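Local coordinates for ABC transporter binding protein AcbH (Actinoplanes, PDB 3OO8), which binds beta-D-galactopyranose as the extracellular solute receptor of a bacterial ABC transporter, with a class 2 solute-binding-protein fold, at residues T193-N198 with Q369-D374; R243-A248 with M260-N265; Q266-Y271 with D335-G340. The protein carries 2 engineered substitutions. All blocks are in the same frame, centred on the assembly; numbering follows the deposited sequence.

Interaction 1: T193-N198 with Q369-D374; sequences TFDILN and QFMERD. Engineered in segment 369-374: E372 (natural residue Asp).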
loop_
_atom_site.group_PDB
_atom_site.type_symbol
_atom_site.label_atom_id
_atom_site.label_comp_id
_atom_site.label_asym_id
_atom_site.label_seq_id
_atom_site.Cartn_x
_atom_site.Cartn_y
_atom_site.Cartn_z
ATOM N N THR A 193 2.275 -11.025 2.262
ATOM C CA THR A 193 1.731 -12.334 1.924
ATOM C C THR A 193 0.500 -12.639 2.804
ATOM O O THR A 193 -0.509 -13.167 2.312
ATOM C CB THR A 193 2.802 -13.433 2.017
ATOM O OG1 THR A 193 3.714 -13.243 0.925
ATOM C CG2 THR A 193 2.153 -14.794 1.894
ATOM N N PHE A 194 0.583 -12.312 4.091
ATOM C CA PHE A 194 -0.584 -12.482 4.954
ATOM C C PHE A 194 -1.769 -11.697 4.381
ATOM O O PHE A 194 -2.872 -12.246 4.192
ATOM C CB PHE A 194 -0.359 -12.040 6.408
ATOM C CG PHE A 194 -1.600 -12.203 7.240
ATOM C CD1 PHE A 194 -1.862 -13.405 7.907
ATOM C CD2 PHE A 194 -2.560 -11.186 7.287
ATOM C CE1 PHE A 194 -3.021 -13.575 8.617
ATOM C CE2 PHE A 194 -3.756 -11.364 7.983
ATOM C CZ PHE A 194 -3.972 -12.558 8.658
ATOM N N ASP A 195 -1.515 -10.428 4.076
ATOM C CA ASP A 195 -2.575 -9.573 3.560
ATOM C C ASP A 195 -3.239 -10.124 2.312
ATOM O O ASP A 195 -4.464 -10.136 2.200
ATOM C CB ASP A 195 -2.038 -8.193 3.212
ATOM C CG ASP A 195 -1.579 -7.403 4.418
ATOM O OD1 ASP A 195 -1.864 -7.734 5.594
ATOM O OD2 ASP A 195 -0.904 -6.361 4.106
ATOM N N ILE A 196 -2.443 -10.539 1.339
ATOM C CA ILE A 196 -3.028 -10.952 0.061
ATOM C C ILE A 196 -3.789 -12.282 0.187
ATOM O O ILE A 196 -4.847 -12.450 -0.446
ATOM C CB ILE A 196 -1.984 -10.948 -1.096
ATOM C CG1 ILE A 196 -2.648 -10.894 -2.476
ATOM C CG2 ILE A 196 -0.979 -12.129 -1.019
ATOM C CD1 ILE A 196 -3.685 -9.774 -2.684
ATOM N N LEU A 197 -3.245 -13.234 0.953
ATOM C CA LEU A 197 -3.963 -14.493 1.223
ATOM C C LEU A 197 -5.305 -14.185 1.893
ATOM O O LEU A 197 -6.327 -14.755 1.504
ATOM C CB LEU A 197 -3.143 -15.417 2.100
ATOM C CG LEU A 197 -1.915 -15.963 1.385
ATOM C CD1 LEU A 197 -1.170 -16.796 2.390
ATOM C CD2 LEU A 197 -2.310 -16.869 0.206
ATOM N N ASN A 198 -5.291 -13.306 2.893
ATOM C CA ASN A 198 -6.539 -12.926 3.571
ATOM C C ASN A 198 -7.548 -12.264 2.628
ATOM O O ASN A 198 -8.749 -12.624 2.632
ATOM C CB ASN A 198 -6.223 -12.050 4.801
ATOM C CG ASN A 198 -7.330 -12.063 5.842
ATOM O OD1 ASN A 198 -8.044 -13.058 6.003
ATOM N ND2 ASN A 198 -7.410 -10.979 6.633
ATOM N N GLN A 369 -4.147 -0.993 2.459
ATOM C CA GLN A 369 -3.054 -0.017 2.538
ATOM C C GLN A 369 -1.772 -0.611 3.104
ATOM O O GLN A 369 -0.879 0.158 3.478
ATOM C CB GLN A 369 -3.471 1.092 3.502
ATOM C CG GLN A 369 -4.757 1.811 3.089
ATOM C CD GLN A 369 -4.662 2.391 1.670
ATOM O OE1 GLN A 369 -3.695 3.064 1.328
ATOM N NE2 GLN A 369 -5.693 2.168 0.860
ATOM N N PHE A 370 -1.707 -1.949 3.128
ATOM C CA PHE A 370 -0.610 -2.746 3.749
ATOM C C PHE A 370 -0.841 -2.831 5.250
ATOM O O PHE A 370 -1.344 -1.898 5.858
ATOM C CB PHE A 370 0.787 -2.210 3.397
ATOM C CG PHE A 370 1.912 -3.123 3.833
ATOM C CD1 PHE A 370 2.158 -4.337 3.185
ATOM C CD2 PHE A 370 2.751 -2.729 4.867
ATOM C CE1 PHE A 370 3.222 -5.159 3.594
ATOM C CE2 PHE A 370 3.807 -3.552 5.266
ATOM C CZ PHE A 370 4.030 -4.758 4.626
ATOM N N MET A 371 -0.497 -3.969 5.840
ATOM C CA MET A 371 -0.818 -4.181 7.258
ATOM C C MET A 371 -0.332 -3.070 8.179
ATOM O O MET A 371 -1.036 -2.678 9.111
ATOM C CB MET A 371 -0.288 -5.539 7.728
ATOM C CG MET A 371 -0.808 -5.859 9.140
ATOM S SD MET A 371 -0.086 -7.379 9.829
ATOM C CE MET A 371 -0.733 -8.623 8.701
ATOM N N GLU A 372 0.850 -2.533 7.911
ATOM C CA GLU A 372 1.392 -1.466 8.752
ATOM C C GLU A 372 0.554 -0.184 8.824
ATOM O O GLU A 372 0.715 0.612 9.771
ATOM C CB GLU A 372 2.799 -1.129 8.300
ATOM C CG GLU A 372 3.765 -2.233 8.590
ATOM C CD GLU A 372 4.601 -1.973 9.800
ATOM O OE1 GLU A 372 4.090 -1.395 10.804
ATOM O OE2 GLU A 372 5.795 -2.345 9.709
ATOM N N ARG A 373 -0.308 0.026 7.833
ATOM C CA ARG A 373 -1.175 1.201 7.804
ATOM C C ARG A 373 -2.616 0.839 8.077
ATOM O O ARG A 373 -3.395 1.704 8.496
ATOM C CB ARG A 373 -1.065 1.902 6.438
ATOM C CG ARG A 373 0.295 2.508 6.194
ATOM C CD ARG A 373 0.309 3.205 4.838
ATOM N NE ARG A 373 1.531 3.991 4.649
ATOM C CZ ARG A 373 1.691 4.873 3.657
ATOM N NH1 ARG A 373 0.708 5.068 2.805
ATOM N NH2 ARG A 373 2.812 5.582 3.541
ATOM N N ASP A 374 -2.997 -0.425 7.882
ATOM C CA ASP A 374 -4.406 -0.781 8.118
ATOM C C ASP A 374 -4.735 -1.136 9.570
ATOM O O ASP A 374 -5.910 -1.148 9.958
ATOM C CB ASP A 374 -4.867 -1.924 7.191
ATOM C CG ASP A 374 -5.211 -1.435 5.790
ATOM O OD1 ASP A 374 -5.879 -0.371 5.700
ATOM O OD2 ASP A 374 -4.884 -2.166 4.836
#
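A buried meeting of a helix flank with the first turn of a short helix joins D195 and F194, on helix 191-201, to M371 and F370, where helix 371-374 begins. One carboxylate does most of the work. D195 OD2 lies 3.0 Å from M371 N, but the N-H points well off line, at 128°, and the hydrogen bond is weak. F370 is the N-cap residue, so the carboxylate lies at the N-terminus of the short helix, where a negative charge would probably be favoured, although the nearby acid D297 may shift its ionisation. The other oxygen, D195 OD1, faces carbon: M371 CE stands 3.4 Å away, and M371 CB is equally near.

M371 supplies the apolar half. Its chain runs straight through CG (chi1 -171°) and bends only at the last torsion, which brings CE against both D195 OD1 and the F194 ring from neighbouring directions, 3.5 Å from F194 CD2 on an oblique approach. F370 sets off away from helix 191-201, yet its ring returns far enough for CD1 to pass D195 OD2 at 3.8 Å. Within the turn, F370 O accepts from both R373 N and D374 N, while Q369 N gives a nearly straight bond of 2.8 Å to D374 OD2. An alanine in place of D195 would remove the carboxylate, which would probably leave M371 N without this acceptor and open a gap beside the methionine methyl.

E372, an engineered replacement of the natural aspartate, and R373 follow in this turn; both are galactose-site positions, and F370 stacks on W142 of the same site. Around the contact, F194 also packs on helices 204-212 and 220-232, and helix 377-392 closes over both F194 and M371.

Interaction 2: R243-A248 with M260-N265; sequences RTWQDA and MFQGSN. With SO4 (sulfate ion), chain C.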
loop_
_atom_site.group_PDB
_atom_site.type_symbol
_atom_site.label_atom_id
_atom_site.label_comp_id
_atom_site.label_asym_id
_atom_site.label_seq_id
_atom_site.Cartn_x
_atom_site.Cartn_y
_atom_site.Cartn_z
ATOM N N ARG A 243 17.246 -13.422 5.070
ATOM C CA ARG A 243 17.470 -12.754 3.781
ATOM C C ARG A 243 16.861 -11.359 3.707
ATOM O O ARG A 243 15.713 -11.158 4.138
ATOM C CB ARG A 243 16.903 -13.625 2.637
ATOM C CG ARG A 243 17.177 -13.089 1.206
ATOM C CD ARG A 243 16.826 -14.065 0.072
ATOM N NE ARG A 243 17.577 -15.310 0.248
ATOM C CZ ARG A 243 17.072 -16.440 0.736
ATOM N NH1 ARG A 243 15.779 -16.537 1.049
ATOM N NH2 ARG A 243 17.869 -17.506 0.901
ATOM N N THR A 244 17.607 -10.410 3.147
ATOM C CA THR A 244 17.061 -9.062 2.917
ATOM C C THR A 244 16.204 -9.093 1.652
ATOM O O THR A 244 16.407 -9.914 0.748
ATOM C CB THR A 244 18.129 -7.971 2.689
ATOM O OG1 THR A 244 18.906 -8.295 1.522
ATOM C CG2 THR A 244 19.033 -7.805 3.926
ATOM N N TRP A 245 15.231 -8.188 1.576
ATOM C CA TRP A 245 14.382 -8.200 0.403
ATOM C C TRP A 245 15.187 -7.893 -0.865
ATOM O O TRP A 245 14.916 -8.463 -1.919
ATOM C CB TRP A 245 13.101 -7.334 0.587
ATOM C CG TRP A 245 13.308 -5.844 0.457
ATOM C CD1 TRP A 245 13.424 -4.937 1.478
ATOM C CD2 TRP A 245 13.521 -5.105 -0.752
ATOM N NE1 TRP A 245 13.661 -3.672 0.972
ATOM C CE2 TRP A 245 13.708 -3.755 -0.395
ATOM C CE3 TRP A 245 13.554 -5.451 -2.108
ATOM C CZ2 TRP A 245 13.946 -2.757 -1.344
ATOM C CZ3 TRP A 245 13.789 -4.458 -3.050
ATOM C CH2 TRP A 245 13.982 -3.125 -2.658
ATOM N N GLN A 246 16.190 -7.020 -0.770
ATOM C CA GLN A 246 17.012 -6.731 -1.943
ATOM C C GLN A 246 17.717 -7.997 -2.467
ATOM O O GLN A 246 17.855 -8.177 -3.674
ATOM C CB GLN A 246 18.027 -5.620 -1.626
ATOM C CG GLN A 246 17.400 -4.274 -1.233
ATOM C CD GLN A 246 17.143 -4.105 0.254
ATOM O OE1 GLN A 246 16.997 -5.080 0.991
ATOM N NE2 GLN A 246 17.005 -2.841 0.687
ATOM N N ASP A 247 18.163 -8.882 -1.574
ATOM C CA ASP A 247 18.819 -10.111 -2.030
ATOM C C ASP A 247 17.842 -11.050 -2.745
ATOM O O ASP A 247 18.211 -11.752 -3.685
ATOM C CB ASP A 247 19.539 -10.831 -0.882
ATOM C CG ASP A 247 20.896 -10.183 -0.544
ATOM O OD1 ASP A 247 21.362 -9.327 -1.314
ATOM O OD2 ASP A 247 21.494 -10.524 0.493
ATOM N N ALA A 248 16.583 -11.059 -2.298
ATOM C CA ALA A 248 15.561 -11.830 -2.995
ATOM C C ALA A 248 15.294 -11.192 -4.364
ATOM O O ALA A 248 15.183 -11.889 -5.374
ATOM C CB ALA A 248 14.269 -11.902 -2.165
ATOM N N MET A 260 8.624 -13.000 -7.751
ATOM C CA MET A 260 8.765 -12.438 -6.413
ATOM C C MET A 260 7.568 -11.520 -6.146
ATOM O O MET A 260 7.227 -10.681 -6.991
ATOM C CB MET A 260 10.035 -11.628 -6.255
ATOM C CG MET A 260 10.123 -10.998 -4.867
ATOM S SD MET A 260 11.787 -10.313 -4.655
ATOM C CE MET A 260 11.661 -9.632 -2.998
ATOM N N PHE A 261 6.912 -11.711 -5.007
ATOM C CA PHE A 261 5.735 -10.890 -4.636
ATOM C C PHE A 261 6.179 -9.796 -3.686
ATOM O O PHE A 261 6.672 -10.082 -2.604
ATOM C CB PHE A 261 4.647 -11.775 -3.947
ATOM C CG PHE A 261 3.430 -10.996 -3.476
ATOM C CD1 PHE A 261 2.495 -10.577 -4.408
ATOM C CD2 PHE A 261 3.238 -10.710 -2.129
ATOM C CE1 PHE A 261 1.362 -9.890 -4.010
ATOM C CE2 PHE A 261 2.118 -9.988 -1.727
ATOM C CZ PHE A 261 1.184 -9.607 -2.694
ATOM N N GLN A 262 6.048 -8.534 -4.093
ATOM C CA GLN A 262 6.321 -7.420 -3.176
ATOM C C GLN A 262 5.834 -6.110 -3.820
ATOM O O GLN A 262 5.144 -6.146 -4.846
ATOM C CB GLN A 262 7.811 -7.347 -2.772
ATOM C CG GLN A 262 7.992 -7.378 -1.275
ATOM C CD GLN A 262 9.429 -7.346 -0.823
ATOM O OE1 GLN A 262 9.981 -8.381 -0.444
ATOM N NE2 GLN A 262 10.031 -6.174 -0.834
ATOM N N GLY A 263 6.157 -4.967 -3.214
ATOM C CA GLY A 263 5.736 -3.671 -3.763
ATOM C C GLY A 263 6.558 -3.257 -4.971
ATOM O O GLY A 263 7.747 -3.582 -5.042
ATOM N N SER A 264 5.953 -2.563 -5.940
ATOM C CA SER A 264 6.754 -2.173 -7.124
ATOM C C SER A 264 7.886 -1.187 -6.803
ATOM O O SER A 264 8.941 -1.227 -7.455
ATOM C CB SER A 264 5.875 -1.563 -8.206
ATOM O OG SER A 264 5.412 -0.334 -7.712
ATOM N N ASN A 265 7.703 -0.342 -5.797
ATOM C CA ASN A 265 8.742 0.609 -5.399
ATOM C C ASN A 265 9.896 -0.064 -4.654
ATOM O O ASN A 265 10.805 0.588 -4.135
ATOM C CB ASN A 265 8.144 1.785 -4.633
ATOM C CG ASN A 265 7.776 1.435 -3.222
ATOM O OD1 ASN A 265 7.801 0.268 -2.823
ATOM N ND2 ASN A 265 7.404 2.447 -2.449
HETATM S S SO4 C . 21.166 -15.920 -0.268
HETATM O O1 SO4 C . 22.437 -15.407 0.228
HETATM O O2 SO4 C . 20.547 -16.751 0.757
HETATM O O3 SO4 C . 20.318 -14.771 -0.574
HETATM O O4 SO4 C . 21.355 -16.745 -1.457
#
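The indole of W245 lies between two glutamine ends. Over one face sits Q262 NE2, 3.3 Å above the ring plane and displaced toward the rim; the opposite face takes CD of its own helix neighbour Q246. The Q262 amide does not lie flat on the indole: the planes stand 74° apart, and Q262 OE1 comes beside W245 CB at 3.4 Å. With chi1 at 77°, W245 CG is wedged between its backbone N and carbonyl carbon, a crowded position that turns the ring along the side of the helix facing Q262.

Beside this amide-on-indole contact, M260, fully extended from strand 257-261, delivers CE to A248 CB (3.6 Å) and to W245 O at the same distance. T244 starts helix 245-253 as its N-cap, T244 OG1 accepting from D247 N.

A third flat group, the R243 guanidinium, meets a sulfate ion, probably from the crystallisation liquor, at its edge: NE donates to O3 at 2.9 Å and NH2 to O2 at 2.8 Å.

Chemically, the contact between the two segments is one of van der Waals fit between methyl, amide and indole. Q262 NE2 donates to OE1 of the galactose-binding residue Q266, so W245 packs against an amide already held in place, which is consistent with a second-shell role beside the sugar site.

Interaction 3: Q266-Y271 with D335-G340; sequences QVAANY and DHWDVG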
loop_
_atom_site.group_PDB
_atom_site.type_symbol
_atom_site.label_atom_id
_atom_site.label_comp_id
_atom_site.label_asym_id
_atom_site.label_seq_id
_atom_site.Cartn_x
_atom_site.Cartn_y
_atom_site.Cartn_z
ATOM N N GLN A 266 9.801 -1.389 -4.558
ATOM C CA GLN A 266 10.876 -2.205 -3.988
ATOM C C GLN A 266 11.493 -3.015 -5.112
ATOM O O GLN A 266 12.621 -2.715 -5.572
ATOM C CB GLN A 266 10.327 -3.099 -2.871
ATOM C CG GLN A 266 9.717 -2.273 -1.729
ATOM C CD GLN A 266 8.404 -2.827 -1.235
ATOM O OE1 GLN A 266 8.161 -4.034 -1.212
ATOM N NE2 GLN A 266 7.555 -1.916 -0.809
ATOM N N VAL A 267 10.752 -4.001 -5.625
ATOM C CA VAL A 267 11.319 -4.914 -6.617
ATOM C C VAL A 267 11.760 -4.178 -7.887
ATOM O O VAL A 267 12.896 -4.356 -8.341
ATOM C CB VAL A 267 10.350 -6.099 -6.987
ATOM C CG1 VAL A 267 10.995 -7.008 -8.070
ATOM C CG2 VAL A 267 9.997 -6.913 -5.729
ATOM N N ALA A 268 10.873 -3.395 -8.497
ATOM C CA ALA A 268 11.210 -2.740 -9.766
ATOM C C ALA A 268 12.314 -1.700 -9.551
ATOM O O ALA A 268 13.213 -1.551 -10.397
ATOM C CB ALA A 268 9.981 -2.097 -10.396
ATOM N N ALA A 269 12.253 -0.993 -8.423
ATOM C CA ALA A 269 13.256 0.018 -8.099
ATOM C C ALA A 269 14.630 -0.622 -7.982
ATOM O O ALA A 269 15.642 0.028 -8.270
ATOM C CB ALA A 269 12.899 0.755 -6.812
ATOM N N ASN A 270 14.667 -1.880 -7.563
ATOM C CA ASN A 270 15.951 -2.567 -7.317
ATOM C C ASN A 270 16.633 -3.018 -8.593
ATOM O O ASN A 270 17.852 -3.255 -8.594
ATOM C CB ASN A 270 15.762 -3.780 -6.407
ATOM C CG ASN A 270 17.044 -4.173 -5.676
ATOM O OD1 ASN A 270 17.626 -5.234 -5.934
ATOM N ND2 ASN A 270 17.500 -3.305 -4.787
ATOM N N TYR A 271 15.848 -3.178 -9.659
ATOM C CA TYR A 271 16.391 -3.660 -10.937
ATOM C C TYR A 271 17.351 -2.625 -11.529
ATOM O O TYR A 271 17.174 -1.412 -11.372
ATOM C CB TYR A 271 15.279 -3.943 -11.954
ATOM C CG TYR A 271 14.855 -5.390 -12.054
ATOM C CD1 TYR A 271 14.586 -6.147 -10.913
ATOM C CD2 TYR A 271 14.730 -6.002 -13.289
ATOM C CE1 TYR A 271 14.227 -7.485 -11.005
ATOM C CE2 TYR A 271 14.351 -7.329 -13.397
ATOM C CZ TYR A 271 14.083 -8.059 -12.263
ATOM O OH TYR A 271 13.710 -9.372 -12.360
ATOM N N ASP A 335 8.939 10.787 -10.104
ATOM C CA ASP A 335 8.667 9.600 -9.292
ATOM C C ASP A 335 8.487 8.436 -10.269
ATOM O O ASP A 335 7.593 8.470 -11.103
ATOM C CB ASP A 335 7.367 9.824 -8.507
ATOM C CG ASP A 335 7.048 8.685 -7.506
ATOM O OD1 ASP A 335 7.253 7.493 -7.827
ATOM O OD2 ASP A 335 6.531 8.995 -6.405
ATOM N N HIS A 336 9.327 7.414 -10.170
ATOM C CA HIS A 336 9.276 6.340 -11.138
ATOM C C HIS A 336 8.365 5.161 -10.834
ATOM O O HIS A 336 8.226 4.284 -11.682
ATOM C CB HIS A 336 10.693 5.822 -11.406
ATOM C CG HIS A 336 11.628 6.880 -11.907
ATOM N ND1 HIS A 336 11.394 7.585 -13.067
ATOM C CD2 HIS A 336 12.794 7.353 -11.404
ATOM C CE1 HIS A 336 12.375 8.452 -13.256
ATOM N NE2 HIS A 336 13.238 8.328 -12.264
ATOM N N TRP A 337 7.741 5.124 -9.651
ATOM C CA TRP A 337 6.951 3.941 -9.267
ATOM C C TRP A 337 5.517 4.251 -8.852
ATOM O O TRP A 337 4.616 3.494 -9.170
ATOM C CB TRP A 337 7.654 3.092 -8.201
ATOM C CG TRP A 337 9.087 2.903 -8.591
ATOM C CD1 TRP A 337 10.161 3.447 -7.963
ATOM C CD2 TRP A 337 9.592 2.241 -9.766
ATOM N NE1 TRP A 337 11.320 3.134 -8.649
ATOM C CE2 TRP A 337 10.995 2.397 -9.758
ATOM C CE3 TRP A 337 9.002 1.521 -10.804
ATOM C CZ2 TRP A 337 11.808 1.855 -10.747
ATOM C CZ3 TRP A 337 9.825 0.985 -11.801
ATOM C CH2 TRP A 337 11.199 1.155 -11.758
ATOM N N ASP A 338 5.323 5.321 -8.103
ATOM C CA ASP A 338 3.965 5.691 -7.703
ATOM C C ASP A 338 3.119 6.140 -8.898
ATOM O O ASP A 338 3.629 6.690 -9.883
ATOM C CB ASP A 338 4.026 6.837 -6.701
ATOM C CG ASP A 338 4.720 6.446 -5.407
ATOM O OD1 ASP A 338 4.306 5.446 -4.804
ATOM O OD2 ASP A 338 5.658 7.144 -4.980
ATOM N N VAL A 339 1.817 5.917 -8.798
ATOM C CA VAL A 339 0.889 6.328 -9.854
ATOM C C VAL A 339 -0.341 7.027 -9.283
ATOM O O VAL A 339 -0.865 6.686 -8.201
ATOM C CB VAL A 339 0.446 5.131 -10.766
ATOM C CG1 VAL A 339 1.683 4.533 -11.494
ATOM C CG2 VAL A 339 -0.199 4.020 -9.909
ATOM N N GLY A 340 -0.776 8.032 -10.027
ATOM C CA GLY A 340 -1.984 8.785 -9.669
ATOM C C GLY A 340 -3.256 7.936 -9.640
ATOM O O GLY A 340 -3.388 6.967 -10.394
#
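W337 laid against A268 and A269 divides this contact into a buried half and a solvent-facing one. On the buried side A268 CB sits over the six-membered ring in a CH-pi contact, 3.8 Å from its centroid and 29° off the normal, with CZ3 the nearest ring atom at 3.4 Å. The backbone follows the methyl: A268 C and A269 N both lie 3.7 Å above the same face, toward its rim. Having only methyl groups, these alanines let the indole up to the helix backbone.

On the solvent-facing side, at the pyrrole end, the exposed A269 brings CB to W337 NE1 at 3.4 Å, as close as in the buried half, a plain van der Waals touch. The opposite face of the indole carries H336 CB, from an exposed residue of its own turn.

That turn is fastened by D335. Its OD1 accepts twice, from W337 N at 3.0 Å, nearly in line with the C-O bond, and from D338 N, from above the carboxylate plane. The first bond defines an Asx turn. With the backbone fixed there, a chi1 of -46° swings the indole out to the helix.

Across the segments the attraction is thus dispersion and CH-pi, whereas the polar bonds serve to shape the loop that presents W337. The contact joins the loop before strand 339-340 to the helix whose first turn carries the galactose-binding Q266.

How the interactions relate
Along the chain, interaction 1 opens first and closes last, and interactions 2 and 3 follow one another within its span. Interactions 2 and 3 are neighbours, their centres about 12 Å apart; they share helix 264-270 and touch where W245 CH2 meets Q266 O at 3.2 Å. The centre of interaction 1 lies about 16 Å from that of interaction 2, joined to it by the F261 ring packing on I196 and T193, and about 19 Å from that of interaction 3. Segments 260-265 and 335-340 reach the same mixed sheet. Interactions 1 and 3 join segments far apart in sequence, interaction 2 a local pair, and the packed elements carry galactose-site positions Q266, R373 and engineered E372.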